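Local coordinates for Serine/threonine-protein phosphatase 2A regulatory subunit B'' subunit alpha (Homo sapiens, PDB 4I5J) that serves as a calcium-binding, EF-hand regulatory subunit of protein phosphatase 2A that might modulate the substrate selectivity, catalytic activity and localization of the core enzyme, at residues 239-243 against 244-248; 144-147 against 148-152; 131-135 against 136-140; 59-62 against 63-67; 89-92 against 93-96. All coordinates share one frame; numbering follows the deposited sequence.

Contact 1 of 5, residues 239-243 against 244-248; sequences QMLDL and VKPAV
Val244, the last residue of helix 233-244, packs its side chain against the carbonyl of Met240 one turn earlier. A chi1 of 168° sets CG1 anti to the backbone N and leaves CG2 beside that N, where it rests 3.5 Å from Met240 O. The same oxygen accepts the Val244 backbone N-H at 3.0 Å. Outward, Val244 reaches Asp256, Leu257 and Cys260 of helix 254-260 and Phe266 of helix 263-271, so the end of one helix is tied by a single branched side chain to the two that follow. Leu241 carries the second half of the contact. Its carbonyl oxygen receives Lys245 N at 2.8 Å, the final i to i+4 bond of the helix, and its CD2 methyl meets the ring of Pro246, 3.6 Å from CG, the two side chains crossing at about a right angle. This is a helix C-terminus in the EF-hand regulatory subunit: Lys245 is the first residue to leave helical geometry, with a positive phi of 44°, and Pro246, which has no N-H to offer, directs the chain into the loop before helix 254-260. The placing of the lysine's far end is doubtful. Leu241 also touches Asp249 in that loop, and Pro246 touches Asp256 and Ile252. On the side of the helix facing 263-271, the Leu243 side chain reaches Ile265 and Met262, while Met240 packs on Phe266 and Thr269.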
# COMPACT_ATOMS: atom_id res chain seq x y z
N GLN A 239 20.32 -11.03 14.18
CA GLN A 239 20.10 -11.34 12.77
C GLN A 239 19.54 -10.16 12.00
O GLN A 239 20.00 -9.84 10.90
CB GLN A 239 19.12 -12.51 12.63
CG GLN A 239 19.66 -13.82 13.19
CD GLN A 239 18.85 -15.02 12.73
OE1 GLN A 239 17.79 -14.87 12.13
NE2 GLN A 239 19.37 -16.21 13.00
N MET A 240 18.53 -9.52 12.58
CA MET A 240 17.84 -8.43 11.90
C MET A 240 18.74 -7.20 11.79
O MET A 240 18.63 -6.42 10.85
CB MET A 240 16.53 -8.09 12.60
CG MET A 240 15.49 -9.16 12.41
SD MET A 240 15.18 -9.41 10.65
CE MET A 240 15.72 -11.12 10.42
N LEU A 241 19.63 -7.03 12.76
CA LEU A 241 20.53 -5.89 12.70
C LEU A 241 21.62 -6.15 11.67
O LEU A 241 21.98 -5.24 10.92
CB LEU A 241 21.13 -5.59 14.07
CG LEU A 241 20.21 -4.92 15.08
CD1 LEU A 241 20.97 -4.76 16.44
CD2 LEU A 241 19.73 -3.57 14.53
N ASP A 242 22.12 -7.37 11.63
CA ASP A 242 23.09 -7.74 10.60
C ASP A 242 22.42 -7.65 9.23
O ASP A 242 23.04 -7.25 8.25
CB ASP A 242 23.65 -9.14 10.86
CG ASP A 242 24.43 -9.23 12.16
OD1 ASP A 242 24.91 -8.18 12.66
OD2 ASP A 242 24.57 -10.35 12.70
N LEU A 243 21.13 -7.97 9.18
CA LEU A 243 20.41 -7.89 7.93
C LEU A 243 20.30 -6.45 7.42
O LEU A 243 20.58 -6.18 6.25
CB LEU A 243 19.02 -8.49 8.07
CG LEU A 243 18.18 -8.48 6.79
CD1 LEU A 243 18.89 -9.23 5.68
CD2 LEU A 243 16.81 -9.08 7.06
N VAL A 244 19.92 -5.54 8.31
CA VAL A 244 19.55 -4.18 7.92
C VAL A 244 20.73 -3.20 7.95
O VAL A 244 20.76 -2.22 7.20
CB VAL A 244 18.37 -3.66 8.80
CG1 VAL A 244 18.13 -2.16 8.63
CG2 VAL A 244 17.09 -4.42 8.48
N LYS A 245 21.72 -3.50 8.79
CA LYS A 245 22.83 -2.58 9.05
C LYS A 245 22.38 -1.13 9.25
O LYS A 245 22.81 -0.23 8.53
CB LYS A 245 23.87 -2.62 7.93
CG LYS A 245 24.17 -4.01 7.36
CD LYS A 245 25.22 -4.73 8.16
CE LYS A 245 25.84 -5.86 7.34
NZ LYS A 245 24.81 -6.81 6.86
N PRO A 246 21.53 -0.87 10.25
CA PRO A 246 21.09 0.51 10.43
C PRO A 246 22.21 1.41 10.96
O PRO A 246 23.16 0.92 11.56
CB PRO A 246 19.98 0.39 11.47
CG PRO A 246 20.38 -0.78 12.28
CD PRO A 246 21.01 -1.75 11.31
N ALA A 247 22.10 2.72 10.74
CA ALA A 247 23.04 3.66 11.32
C ALA A 247 23.09 3.48 12.83
O ALA A 247 24.15 3.22 13.41
CB ALA A 247 22.64 5.08 10.97
N VAL A 248 21.92 3.58 13.46
CA VAL A 248 21.76 3.44 14.89
C VAL A 248 20.93 2.18 15.18
O VAL A 248 19.80 2.04 14.70
CB VAL A 248 21.06 4.68 15.47
CG1 VAL A 248 20.92 4.58 16.95
CG2 VAL A 248 21.83 5.95 15.10

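Contact 2 of 5, residues 144-147 against 148-152; sequences QASS and SRIIE
Ser147 O takes the backbone N-H of Ile151 at 3.0 Å, closing the first turn of helix 148-154. From the same residue the hydroxyl oxygen OG accepts Ile150 N at 3.1 Å in a nearly straight bond, 168° at the hydrogen. It gets there because chi1 of 76° sets it between the backbone N and the carbonyl carbon, facing the helix. Ser147 is thus the N-cap of helix 148-154, within an EF-hand domain pair, and side chain and main chain together serve two amides of its first turn. A third, Arg149 N, is bound by Glu218 of helix 209-226, whose carboxylate also bonds Ser148 OG. Two isoleucines close round the cap. Ile150 lays its CG2 branch 3.2 Å from Ser147 O, and its side chain extends to Phe215, Trp195 and Phe271. Ile151 sends CG1 past that oxygen so that its CD1 methyl lies 3.7 Å from Ser146 CB; Ser146 CB also rests 3.8 Å from Ile150 CG2. Arg149 runs extended away from the turn to Glu217, in a salt bridge, and to the backbone oxygen of Tyr214, whose ring it meets in a cation-pi contact.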
# COMPACT_ATOMS: atom_id res chain seq x y z
N GLN A 144 -4.53 -16.01 7.73
CA GLN A 144 -3.89 -15.37 8.88
C GLN A 144 -2.41 -15.05 8.68
O GLN A 144 -1.63 -15.09 9.64
CB GLN A 144 -4.05 -16.22 10.14
CG GLN A 144 -5.44 -16.19 10.72
CD GLN A 144 -5.70 -17.38 11.60
OE1 GLN A 144 -5.75 -18.51 11.13
NE2 GLN A 144 -5.87 -17.14 12.89
N ALA A 145 -2.04 -14.73 7.44
CA ALA A 145 -0.64 -14.47 7.10
C ALA A 145 -0.06 -13.34 7.95
O ALA A 145 1.14 -13.34 8.24
CB ALA A 145 -0.50 -14.15 5.63
N SER A 146 -0.91 -12.40 8.37
CA SER A 146 -0.50 -11.25 9.17
C SER A 146 -0.89 -11.40 10.64
O SER A 146 -1.93 -11.99 10.97
CB SER A 146 -1.08 -9.96 8.59
OG SER A 146 -0.57 -9.72 7.29
N SER A 147 -0.05 -10.86 11.53
CA SER A 147 -0.25 -10.99 12.97
C SER A 147 -1.34 -10.05 13.48
O SER A 147 -1.55 -8.98 12.91
CB SER A 147 1.07 -10.69 13.72
OG SER A 147 1.35 -9.30 13.76
N SER A 148 -2.00 -10.43 14.56
CA SER A 148 -3.04 -9.57 15.11
C SER A 148 -2.51 -8.20 15.54
O SER A 148 -3.26 -7.22 15.60
CB SER A 148 -3.73 -10.23 16.30
OG SER A 148 -3.01 -9.98 17.49
N ARG A 149 -1.22 -8.15 15.86
CA ARG A 149 -0.64 -6.89 16.31
C ARG A 149 -0.38 -5.93 15.15
O ARG A 149 -0.64 -4.73 15.27
CB ARG A 149 0.61 -7.13 17.16
CG ARG A 149 0.25 -7.45 18.62
CD ARG A 149 1.45 -7.97 19.45
NE ARG A 149 0.99 -8.29 20.80
CZ ARG A 149 1.76 -8.70 21.80
NH1 ARG A 149 3.07 -8.84 21.63
NH2 ARG A 149 1.23 -8.95 22.98
N ILE A 150 0.12 -6.44 14.04
CA ILE A 150 0.26 -5.59 12.86
C ILE A 150 -1.13 -5.16 12.33
O ILE A 150 -1.32 -4.01 11.97
CB ILE A 150 1.14 -6.26 11.77
CG1 ILE A 150 1.85 -5.20 10.94
CG2 ILE A 150 0.33 -7.29 10.94
CD1 ILE A 150 2.92 -4.40 11.74
N ILE A 151 -2.12 -6.05 12.38
CA ILE A 151 -3.46 -5.72 11.89
C ILE A 151 -4.08 -4.62 12.76
O ILE A 151 -4.66 -3.66 12.25
CB ILE A 151 -4.39 -6.96 11.84
CG1 ILE A 151 -3.86 -8.01 10.86
CG2 ILE A 151 -5.82 -6.55 11.51
CD1 ILE A 151 -3.78 -7.58 9.43
N GLU A 152 -3.93 -4.76 14.07
CA GLU A 152 -4.36 -3.73 15.00
C GLU A 152 -3.69 -2.39 14.66
O GLU A 152 -4.32 -1.34 14.71
CB GLU A 152 -4.04 -4.16 16.44
CG GLU A 152 -4.48 -3.19 17.52
CD GLU A 152 -4.31 -3.79 18.92
OE1 GLU A 152 -3.92 -4.97 19.03
OE2 GLU A 152 -4.58 -3.07 19.91

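Contact 3 of 5, residues 131-135 against 136-140; sequences LYISQ and ADLSR
Ser134 and Asp137 face each other at the start of helix 135-138. The hydroxyl of Ser134 stands between its own backbone N and carbonyl carbon, chi1 66°, and so points into the first turn, where OG accepts Asp137 N at 3.1 Å in a nearly straight bond. Asp137 folds its carboxylate back toward the same hydroxyl, its CG anti to the carbonyl carbon at chi1 -67°. Its OD2 receives a weak hydrogen bond from Ser134 OG, again at 3.1 Å, while OD1 is turned to Arg140 NH1 in a long salt bridge. On another side of the turn Ile133 and Leu138 cross at about a right angle, with Ile133 CG2 3.9 Å from Leu138 CB; both reach Leu125, and they continue separately to Phe176 and Phe179 of helix 173-184. Ser139 meets Gln135 differently: its OG and its backbone N both bond to Gln135 O at 3.0 Å, reaching it from opposite faces of the carbonyl plane. Gln135 itself extends beyond CG, away from the turn, toward Ile151, Glu152 and Phe155. The arrangement joins the short strand 133-134, which pairs antiparallel with 170-171 in the EF-hand domain pair, to an N-capped helix. Ser134 O takes Leu138 N at 3.0 Å, so this residue serves two amides of the first turn. Chemically, the serine hydroxyl is both acceptor and weak donor, and the negative carboxylate placed near the helix N-terminus would probably interact favourably with the helix dipole.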
# COMPACT_ATOMS: atom_id res chain seq x y z
N LEU A 131 -19.55 -3.11 2.71
CA LEU A 131 -18.55 -2.22 2.10
C LEU A 131 -17.38 -1.81 3.02
O LEU A 131 -16.63 -0.90 2.70
CB LEU A 131 -19.21 -0.99 1.48
CG LEU A 131 -20.37 -1.33 0.54
CD1 LEU A 131 -20.87 -0.09 -0.17
CD2 LEU A 131 -20.01 -2.43 -0.47
N TYR A 132 -17.25 -2.48 4.16
CA TYR A 132 -16.10 -2.29 5.03
C TYR A 132 -15.51 -3.62 5.45
O TYR A 132 -16.21 -4.63 5.51
CB TYR A 132 -16.46 -1.48 6.28
CG TYR A 132 -16.88 -0.07 5.96
CD1 TYR A 132 -18.20 0.23 5.62
CD2 TYR A 132 -15.95 0.97 5.96
CE1 TYR A 132 -18.58 1.52 5.32
CE2 TYR A 132 -16.32 2.26 5.66
CZ TYR A 132 -17.64 2.54 5.33
OH TYR A 132 -18.02 3.82 5.03
N ILE A 133 -14.21 -3.62 5.74
CA ILE A 133 -13.57 -4.83 6.23
C ILE A 133 -13.27 -4.61 7.70
O ILE A 133 -12.71 -3.58 8.08
CB ILE A 133 -12.30 -5.13 5.44
CG1 ILE A 133 -12.69 -5.59 4.03
CG2 ILE A 133 -11.51 -6.23 6.11
CD1 ILE A 133 -11.50 -5.83 3.16
N SER A 134 -13.70 -5.55 8.53
CA SER A 134 -13.41 -5.47 9.95
C SER A 134 -12.00 -5.96 10.22
O SER A 134 -11.37 -6.63 9.38
CB SER A 134 -14.42 -6.30 10.75
OG SER A 134 -14.24 -7.66 10.43
N GLN A 135 -11.49 -5.61 11.38
CA GLN A 135 -10.18 -6.07 11.84
C GLN A 135 -10.11 -7.60 11.87
O GLN A 135 -9.13 -8.19 11.43
CB GLN A 135 -9.90 -5.46 13.21
CG GLN A 135 -8.52 -5.70 13.69
CD GLN A 135 -8.23 -4.96 14.98
OE1 GLN A 135 -8.85 -3.92 15.27
NE2 GLN A 135 -7.29 -5.48 15.76
N ALA A 136 -11.18 -8.23 12.38
CA ALA A 136 -11.27 -9.68 12.47
C ALA A 136 -11.21 -10.34 11.11
O ALA A 136 -10.49 -11.31 10.91
CB ALA A 136 -12.58 -10.09 13.17
N ASP A 137 -11.99 -9.84 10.17
CA ASP A 137 -11.94 -10.37 8.82
C ASP A 137 -10.58 -10.20 8.15
O ASP A 137 -10.06 -11.14 7.55
CB ASP A 137 -13.07 -9.82 7.97
CG ASP A 137 -14.44 -10.31 8.45
OD1 ASP A 137 -14.51 -11.45 8.98
OD2 ASP A 137 -15.43 -9.56 8.33
N LEU A 138 -9.97 -9.02 8.30
CA LEU A 138 -8.66 -8.81 7.69
C LEU A 138 -7.63 -9.76 8.30
O LEU A 138 -6.72 -10.21 7.61
CB LEU A 138 -8.20 -7.37 7.84
CG LEU A 138 -7.09 -6.96 6.88
CD1 LEU A 138 -7.59 -7.06 5.46
CD2 LEU A 138 -6.53 -5.55 7.20
N SER A 139 -7.79 -10.09 9.58
CA SER A 139 -6.90 -11.03 10.26
C SER A 139 -6.90 -12.42 9.63
O SER A 139 -5.99 -13.20 9.84
CB SER A 139 -7.28 -11.12 11.73
OG SER A 139 -6.90 -9.94 12.41
N ARG A 140 -7.94 -12.71 8.85
CA ARG A 140 -8.05 -14.01 8.18
C ARG A 140 -7.63 -13.98 6.72
O ARG A 140 -7.69 -14.99 6.03
CB ARG A 140 -9.48 -14.51 8.29
CG ARG A 140 -9.85 -14.83 9.71
CD ARG A 140 -11.32 -15.08 9.89
NE ARG A 140 -11.59 -15.18 11.31
CZ ARG A 140 -12.24 -14.26 12.03
NH1 ARG A 140 -12.74 -13.18 11.45
NH2 ARG A 140 -12.41 -14.45 13.33

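Contact 4 of 5, residues 59-62 against 63-67; sequences RYIT and TVIQR
Tyr60 and Val64 meet face to methyl, one turn apart on helix 54-72. The tyrosine CG is anti to the backbone N, chi1 171°, which swings the ring along the helix toward the next turn. In Val64, chi1 174° turns CG1 anti to the backbone N, which leaves CG2 to lie over one face of the Tyr60 ring; the CH-pi contact measures 3.6 Å from CG2 to the centroid, shifted toward the rim, with CZ nearest. The phenol OH continues to Phe110 O. Ile61 and Ile65 share one rotamer shape and lie side by side, Ile61 CG2 3.8 Å from Ile65 CD1. Thr63 keeps OG1 beside its own N, where it bonds Arg59 O at 2.7 Å; Thr63 N binds the same oxygen from the opposite face. Gln66 has chi2 at -33°, far from staggered, a departure that goes with NE2 folding back to Thr62 O at 3.2 Å, from the face opposite to that used by Gln66 N. That amide also bonds Gln30 through NE2 and Trp178 through OE1, and Thr63 OG1 bonds Tyr173 OH. Two carbonyls of this EF-hand-domain helix therefore each carry two donors, and buried Thr63 and Gln66 have their side-chain polar atoms satisfied within the helix and by neighbouring segments.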
# COMPACT_ATOMS: atom_id res chain seq x y z
N ARG A 59 -16.07 1.52 -8.88
CA ARG A 59 -14.99 0.79 -8.24
C ARG A 59 -13.68 0.84 -9.03
O ARG A 59 -12.60 0.91 -8.44
CB ARG A 59 -15.39 -0.66 -8.01
CG ARG A 59 -16.43 -0.84 -6.93
CD ARG A 59 -15.93 -0.32 -5.60
NE ARG A 59 -16.83 -0.69 -4.52
CZ ARG A 59 -16.93 -0.03 -3.37
NH1 ARG A 59 -16.19 1.06 -3.16
NH2 ARG A 59 -17.78 -0.44 -2.44
N TYR A 60 -13.76 0.76 -10.36
CA TYR A 60 -12.56 0.79 -11.20
C TYR A 60 -11.87 2.14 -11.08
O TYR A 60 -10.67 2.23 -10.85
CB TYR A 60 -12.88 0.47 -12.67
CG TYR A 60 -11.71 0.70 -13.59
CD1 TYR A 60 -10.66 -0.20 -13.64
CD2 TYR A 60 -11.64 1.84 -14.38
CE1 TYR A 60 -9.55 0.03 -14.48
CE2 TYR A 60 -10.55 2.08 -15.22
CZ TYR A 60 -9.52 1.17 -15.27
OH TYR A 60 -8.46 1.41 -16.11
N ILE A 61 -12.65 3.21 -11.21
CA ILE A 61 -12.12 4.55 -11.07
C ILE A 61 -11.52 4.79 -9.67
O ILE A 61 -10.41 5.32 -9.56
CB ILE A 61 -13.19 5.59 -11.40
CG1 ILE A 61 -13.53 5.49 -12.90
CG2 ILE A 61 -12.72 7.00 -11.02
CD1 ILE A 61 -14.66 6.40 -13.33
N THR A 62 -12.22 4.38 -8.63
CA THR A 62 -11.71 4.49 -7.27
C THR A 62 -10.37 3.76 -7.15
O THR A 62 -9.42 4.26 -6.53
CB THR A 62 -12.68 3.83 -6.27
OG1 THR A 62 -13.89 4.59 -6.19
CG2 THR A 62 -12.05 3.73 -4.88
N THR A 63 -10.31 2.58 -7.76
CA THR A 63 -9.12 1.74 -7.64
C THR A 63 -7.94 2.33 -8.39
O THR A 63 -6.82 2.36 -7.87
CB THR A 63 -9.41 0.32 -8.12
OG1 THR A 63 -10.46 -0.23 -7.32
CG2 THR A 63 -8.17 -0.54 -7.99
N VAL A 64 -8.18 2.83 -9.61
CA VAL A 64 -7.10 3.44 -10.38
C VAL A 64 -6.59 4.69 -9.65
O VAL A 64 -5.38 4.94 -9.59
CB VAL A 64 -7.53 3.83 -11.81
CG1 VAL A 64 -6.39 4.61 -12.52
CG2 VAL A 64 -7.91 2.58 -12.60
N ILE A 65 -7.52 5.47 -9.11
CA ILE A 65 -7.09 6.65 -8.36
C ILE A 65 -6.25 6.25 -7.13
O ILE A 65 -5.23 6.88 -6.88
CB ILE A 65 -8.27 7.56 -8.01
CG1 ILE A 65 -8.88 8.09 -9.31
CG2 ILE A 65 -7.82 8.74 -7.13
CD1 ILE A 65 -10.08 8.95 -9.13
N GLN A 66 -6.63 5.20 -6.40
CA GLN A 66 -5.83 4.79 -5.25
C GLN A 66 -4.45 4.42 -5.73
O GLN A 66 -3.46 4.80 -5.11
CB GLN A 66 -6.46 3.60 -4.49
CG GLN A 66 -7.78 3.91 -3.83
CD GLN A 66 -7.85 5.35 -3.36
OE1 GLN A 66 -7.09 5.77 -2.48
NE2 GLN A 66 -8.74 6.12 -3.96
N ARG A 67 -4.38 3.71 -6.85
CA ARG A 67 -3.09 3.27 -7.40
C ARG A 67 -2.22 4.44 -7.84
O ARG A 67 -1.00 4.40 -7.68
CB ARG A 67 -3.28 2.28 -8.55
CG ARG A 67 -3.91 0.95 -8.10
CD ARG A 67 -3.85 -0.08 -9.21
NE ARG A 67 -2.46 -0.46 -9.51
CZ ARG A 67 -2.10 -1.22 -10.55
NH1 ARG A 67 -3.03 -1.65 -11.40
NH2 ARG A 67 -0.83 -1.53 -10.75

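Contact 5 of 5, residues 89-92 against 93-96; sequences NFLQ and TLAL
Asn89 O accepts two donors from Thr93 across the first turn of helix 90-97, in the EF-hand domain at the N-terminal end of the chain. Asn89 occupies the N-cap position, yet its side chain makes no capping bond; its main-chain oxygen takes the first i to i+4 bond and, in addition, the Thr93 hydroxyl. Thr93 OG1 donates at 2.7 Å from above the carbonyl plane, and Thr93 N at 2.9 Å from the opposite face. The hydroxyl can do so because OG1 lies anti to the carbonyl carbon, chi1 -62°, beside its own backbone N. The amide of Asn89 is engaged elsewhere: OD1 takes a bond from Tyr109 OH and ND2 gives one to Asp108. At the helix start Phe90 N is bonded by Ser88 OG. Further along, the carbonyls of Phe90, Leu91 and Gln92 accept the amides of Leu94, Ala95 and Leu96 in regular i to i+4 bonds, of which Leu94 N to Phe90 O measures 2.9 Å. Apolar groups fill the sides of this turn. The Phe90 ring has Leu94 CG over one face in a CH-pi contact, 4.3 Å from the centroid and displaced toward the rim, and it meets Tyr109 edge-to-face. Leu94 and Leu91 both touch Phe16 of helix 12-20, while Thr93 reaches Ile106, Tyr109 and Phe110. Gln92 and Leu96 run alongside each other in the same direction. Their ends come together loosely, Gln92 NE2 lying 4.0 Å from Leu96 CD1.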
# COMPACT_ATOMS: atom_id res chain seq x y z
N ASN A 89 6.11 7.61 -13.41
CA ASN A 89 5.85 7.31 -14.81
C ASN A 89 4.40 7.56 -15.19
O ASN A 89 3.90 6.96 -16.15
CB ASN A 89 6.22 5.85 -15.15
CG ASN A 89 5.33 4.84 -14.44
OD1 ASN A 89 4.56 5.20 -13.55
ND2 ASN A 89 5.42 3.57 -14.84
N PHE A 90 3.71 8.43 -14.46
CA PHE A 90 2.28 8.61 -14.75
C PHE A 90 2.02 9.24 -16.12
O PHE A 90 1.20 8.77 -16.89
CB PHE A 90 1.55 9.41 -13.66
CG PHE A 90 0.06 9.53 -13.93
CD1 PHE A 90 -0.75 8.40 -13.87
CD2 PHE A 90 -0.50 10.75 -14.26
CE1 PHE A 90 -2.12 8.48 -14.13
CE2 PHE A 90 -1.87 10.84 -14.51
CZ PHE A 90 -2.68 9.70 -14.46
N LEU A 91 2.71 10.33 -16.42
CA LEU A 91 2.45 11.00 -17.68
C LEU A 91 2.84 10.10 -18.83
O LEU A 91 2.10 10.00 -19.80
CB LEU A 91 3.14 12.36 -17.75
CG LEU A 91 2.59 13.40 -16.77
CD1 LEU A 91 3.22 14.76 -17.00
CD2 LEU A 91 1.08 13.48 -16.91
N GLN A 92 3.97 9.41 -18.71
CA GLN A 92 4.36 8.41 -19.73
C GLN A 92 3.31 7.32 -19.88
O GLN A 92 2.99 6.89 -20.98
CB GLN A 92 5.71 7.77 -19.40
CG GLN A 92 6.03 6.58 -20.28
CD GLN A 92 7.05 5.67 -19.68
OE1 GLN A 92 7.47 5.86 -18.52
NE2 GLN A 92 7.47 4.68 -20.43
N THR A 93 2.75 6.86 -18.76
CA THR A 93 1.71 5.84 -18.83
C THR A 93 0.45 6.37 -19.55
O THR A 93 -0.23 5.63 -20.26
CB THR A 93 1.32 5.35 -17.41
OG1 THR A 93 2.46 4.74 -16.78
CG2 THR A 93 0.22 4.31 -17.50
N LEU A 94 0.14 7.65 -19.38
CA LEU A 94 -0.95 8.25 -20.15
C LEU A 94 -0.61 8.23 -21.63
O LEU A 94 -1.45 7.92 -22.46
CB LEU A 94 -1.20 9.70 -19.71
CG LEU A 94 -1.95 9.86 -18.39
CD1 LEU A 94 -2.46 11.30 -18.25
CD2 LEU A 94 -3.09 8.87 -18.35
N ALA A 95 0.63 8.56 -21.96
CA ALA A 95 1.07 8.53 -23.35
C ALA A 95 0.94 7.12 -23.94
O ALA A 95 0.59 6.96 -25.12
CB ALA A 95 2.49 9.04 -23.46
N LEU A 96 1.20 6.10 -23.13
CA LEU A 96 1.13 4.71 -23.59
C LEU A 96 -0.33 4.24 -23.67
O LEU A 96 -0.69 3.45 -24.53
CB LEU A 96 1.92 3.78 -22.66
CG LEU A 96 3.45 3.90 -22.59
CD1 LEU A 96 4.01 3.00 -21.48
CD2 LEU A 96 4.12 3.55 -23.92

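Along the chain the order is contact 4, contact 5, contact 3, contact 2, contact 1. Contacts 4 and 5 belong to one EF-hand domain, with centres about 16 Å apart and nearest atoms about 6 Å apart. Contacts 2 and 3 touch directly, Ile151 CG2 lying 3.6 Å from Gln135 CG, which binds two successive helices together. Contact 3 also meets contact 4, where Leu131 packs on Arg59, and so links the two EF-hand regions. The bound calcium ion, held by Asp200, Asp202, Asp204, Val206 and Glu211, is about 12 Å from the Ile150 side chain of contact 2 and about 13 Å from the side chain of Pro246 in contact 1.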